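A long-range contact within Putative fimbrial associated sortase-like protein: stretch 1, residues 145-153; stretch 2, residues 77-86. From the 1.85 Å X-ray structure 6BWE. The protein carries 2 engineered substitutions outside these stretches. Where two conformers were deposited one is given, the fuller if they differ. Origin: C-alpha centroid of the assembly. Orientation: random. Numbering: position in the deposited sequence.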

# COMPACT_ATOMS: atom_id res chain seq x y z
N HIS A 145 -6.31 -5.66 27.00
CA HIS A 145 -5.65 -4.69 27.89
C HIS A 145 -4.19 -4.96 28.23
O HIS A 145 -3.58 -4.11 28.88
CB HIS A 145 -6.43 -4.44 29.21
CG HIS A 145 -7.89 -4.26 29.01
ND1 HIS A 145 -8.43 -3.15 28.40
CD2 HIS A 145 -8.94 -5.06 29.32
CE1 HIS A 145 -9.74 -3.27 28.33
NE2 HIS A 145 -10.08 -4.42 28.88
N ASP A 146 -3.60 -6.08 27.80
CA ASP A 146 -2.17 -6.31 28.08
C ASP A 146 -1.34 -5.23 27.38
O ASP A 146 -1.71 -4.77 26.31
CB ASP A 146 -1.72 -7.68 27.61
CG ASP A 146 -2.19 -8.83 28.55
OD1 ASP A 146 -2.86 -8.58 29.61
OD2 ASP A 146 -1.82 -9.98 28.22
N PRO A 147 -0.22 -4.81 27.98
CA PRO A 147 0.63 -3.83 27.31
C PRO A 147 1.68 -4.46 26.37
O PRO A 147 2.16 -5.58 26.59
CB PRO A 147 1.34 -3.16 28.47
CG PRO A 147 1.52 -4.26 29.45
CD PRO A 147 0.26 -5.06 29.35
N ILE A 148 2.00 -3.70 25.33
CA ILE A 148 3.05 -4.03 24.36
C ILE A 148 3.94 -2.81 24.25
O ILE A 148 3.41 -1.70 24.08
CB ILE A 148 2.44 -4.33 22.99
CG1 ILE A 148 1.57 -5.60 23.05
CG2 ILE A 148 3.51 -4.47 21.92
CD1 ILE A 148 0.59 -5.70 21.90
N TYR A 149 5.26 -2.98 24.39
CA TYR A 149 6.20 -1.86 24.31
C TYR A 149 7.11 -2.00 23.09
O TYR A 149 7.76 -3.04 22.94
CB TYR A 149 7.07 -1.79 25.56
CG TYR A 149 6.27 -1.69 26.85
CD1 TYR A 149 5.98 -0.46 27.42
CD2 TYR A 149 5.75 -2.82 27.45
CE1 TYR A 149 5.26 -0.36 28.62
CE2 TYR A 149 5.01 -2.74 28.63
CZ TYR A 149 4.76 -1.51 29.21
OH TYR A 149 4.00 -1.45 30.36
N ILE A 150 7.21 -0.96 22.26
CA ILE A 150 8.08 -0.99 21.11
C ILE A 150 9.19 0.01 21.39
O ILE A 150 8.91 1.16 21.71
CB ILE A 150 7.35 -0.63 19.80
CG1 ILE A 150 6.38 -1.75 19.45
CG2 ILE A 150 8.38 -0.47 18.67
CD1 ILE A 150 5.48 -1.45 18.31
N THR A 151 10.43 -0.44 21.30
CA THR A 151 11.56 0.45 21.42
C THR A 151 12.18 0.64 20.05
O THR A 151 12.51 -0.32 19.39
CB THR A 151 12.57 -0.06 22.44
OG1 THR A 151 11.90 -0.25 23.71
CG2 THR A 151 13.68 0.93 22.64
N VAL A 152 12.34 1.90 19.65
CA VAL A 152 12.84 2.21 18.31
C VAL A 152 13.63 3.52 18.40
O VAL A 152 13.15 4.51 18.98
CB VAL A 152 11.68 2.24 17.27
CG1 VAL A 152 10.55 3.18 17.67
CG2 VAL A 152 12.19 2.55 15.88
N GLN A 153 14.85 3.50 17.90
CA GLN A 153 15.77 4.65 17.98
C GLN A 153 15.79 5.33 19.34
O GLN A 153 15.74 6.55 19.44
CB GLN A 153 15.39 5.65 16.90
CG GLN A 153 15.56 5.05 15.50
CD GLN A 153 17.01 4.79 15.15
OE1 GLN A 153 17.81 5.71 15.16
NE2 GLN A 153 17.33 3.55 14.77
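Stretch 2, residues 77-86: VIASISIPTI

How does stretch 2 lie against stretch 1? It runs beside it as an antiparallel neighbour in a β-sheet: the strand through Ile83 pairs with strand 147-152, with 157° between their N-to-C directions and a closest approach of 4.7 Å between axes. The register sets Ile148 opposite Ile83, Tyr149 opposite Ser82, Ile150 opposite Ile81, Thr151 opposite Ser80 and Val152 opposite Ala79. Beyond Ile83 the chain of stretch 2 leaves the extended form for a 3-10 segment, Pro84-Thr85, in which phi is near -60° and psi lies between -20° and -30°. The two stretches together bury 600 Å².

What holds the beginning of stretch 1, before the regular ladder? Asp146 points its CA-to-CB bond toward stretch 2, and its OD2 accepts a hydrogen bond from OG1 of Thr85 at 2.7 Å. The CA atoms of Asp146 and Thr85 are still 6.9 Å apart, so here side chains rather than backbones make the link. At Pro147 a water takes the place of a direct backbone bond: it donates to O of Pro147 (2.7 Å) and accepts from N of Thr85 (2.9 Å). The proline rings meet loosely, CG of Pro147 lying 4.4 Å from CG of Pro84. Ile148 then brings CG2 to 3.4 Å from CD1 of Ile81, a tight apolar contact with a residue two positions along the strand from its register partner Ile83, whose CG1 lies 4.3 Å from CG1 of Ile148.

Where do the backbones bond to each other? Tyr149 and Ser82 form a hydrogen-bonded pair, with N of Tyr149 donating to O of Ser82 at 2.9 Å and N of Ser82 donating to O of Tyr149, also at 2.9 Å. The Tyr149 side chain lies on the same face as Ser82; CE2 of its ring is 4.0 Å from CG of Pro84, which sits at the ring edge. Ile150 and Ile81 form the next, non-hydrogen-bonded pair, their CA atoms 4.6 Å apart. Both side chains turn to the other face, where CG2 of Ile150 reaches CB of Ala79 at 4.0 Å. Close CA-H...O contacts supplement the ladder here: CA of Ile150 is 3.3 Å from O of Ser80, and CA of Ile81 is 3.3 Å from O of Tyr149.

How does the pairing finish? Thr151 and Ser80 repeat the two-bond pattern, N of Thr151 to O of Ser80 at 2.9 Å and N of Ser80 to O of Thr151 at 3.0 Å, with both side chains back on the face of Tyr149. At Val152, CB packs 3.9 Å from CB of Ala79, whose CA-to-CB bond points toward stretch 1. Past the strand, Gln153 is joined to stretch 2 through water: one molecule accepts from N of Gln153 (2.9 Å) and NE2 of Gln153 (3.0 Å) and donates to O of Ile78 (2.7 Å).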

# COMPACT_ATOMS: atom_id res chain seq x y z
N VAL A 77 18.49 -4.67 13.33
CA VAL A 77 17.31 -4.70 14.21
C VAL A 77 16.67 -3.32 14.11
O VAL A 77 17.28 -2.31 14.52
CB VAL A 77 17.72 -4.98 15.66
CG1 VAL A 77 16.48 -4.86 16.56
CG2 VAL A 77 18.33 -6.37 15.80
N ILE A 78 15.46 -3.26 13.56
CA ILE A 78 14.81 -1.96 13.35
C ILE A 78 14.09 -1.46 14.61
O ILE A 78 13.90 -0.28 14.78
CB ILE A 78 13.89 -1.90 12.12
CG1 ILE A 78 12.75 -2.91 12.16
CG2 ILE A 78 14.71 -2.16 10.87
CD1 ILE A 78 11.67 -2.66 11.11
N ALA A 79 13.67 -2.39 15.46
CA ALA A 79 13.00 -2.10 16.72
C ALA A 79 12.96 -3.36 17.54
O ALA A 79 13.27 -4.44 17.06
CB ALA A 79 11.57 -1.59 16.48
N SER A 80 12.65 -3.24 18.83
CA SER A 80 12.40 -4.43 19.62
C SER A 80 11.04 -4.28 20.29
O SER A 80 10.51 -3.17 20.41
CB SER A 80 13.51 -4.68 20.66
OG SER A 80 13.61 -3.57 21.53
N ILE A 81 10.49 -5.41 20.69
CA ILE A 81 9.19 -5.47 21.28
C ILE A 81 9.29 -6.21 22.59
O ILE A 81 10.03 -7.17 22.69
CB ILE A 81 8.16 -6.08 20.31
CG1 ILE A 81 6.74 -5.96 20.86
CG2 ILE A 81 8.44 -7.54 20.02
CD1 ILE A 81 5.67 -6.07 19.78
N SER A 82 8.57 -5.71 23.59
CA SER A 82 8.39 -6.38 24.88
C SER A 82 6.91 -6.60 25.15
O SER A 82 6.12 -5.67 25.02
CB SER A 82 8.97 -5.52 26.00
OG SER A 82 8.77 -6.15 27.24
N ILE A 83 6.55 -7.83 25.52
CA ILE A 83 5.19 -8.24 25.84
C ILE A 83 5.30 -8.97 27.20
O ILE A 83 5.39 -10.19 27.24
CB ILE A 83 4.54 -9.13 24.77
CG1 ILE A 83 4.68 -8.50 23.36
CG2 ILE A 83 3.06 -9.27 25.08
CD1 ILE A 83 4.33 -9.45 22.24
N PRO A 84 5.36 -8.21 28.30
CA PRO A 84 5.69 -8.85 29.58
C PRO A 84 4.72 -9.92 30.05
O PRO A 84 5.17 -10.89 30.71
CB PRO A 84 5.70 -7.69 30.59
CG PRO A 84 5.24 -6.50 29.86
CD PRO A 84 5.39 -6.76 28.39
N THR A 85 3.45 -9.82 29.69
CA THR A 85 2.52 -10.86 30.15
C THR A 85 2.82 -12.26 29.62
O THR A 85 2.32 -13.25 30.17
CB THR A 85 1.04 -10.51 29.88
OG1 THR A 85 0.82 -10.27 28.48
CG2 THR A 85 0.65 -9.31 30.71
N ILE A 86 3.57 -12.36 28.52
CA ILE A 86 4.03 -13.66 28.02
C ILE A 86 5.56 -13.73 28.04
O ILE A 86 6.13 -14.62 27.42
CB ILE A 86 3.48 -13.98 26.60
CG1 ILE A 86 3.91 -12.90 25.61
CG2 ILE A 86 1.97 -14.12 26.63
CD1 ILE A 86 3.69 -13.28 24.17
O HOH W 1 15.55 1.42 15.99
O HOH W 2 2.06 -7.76 28.14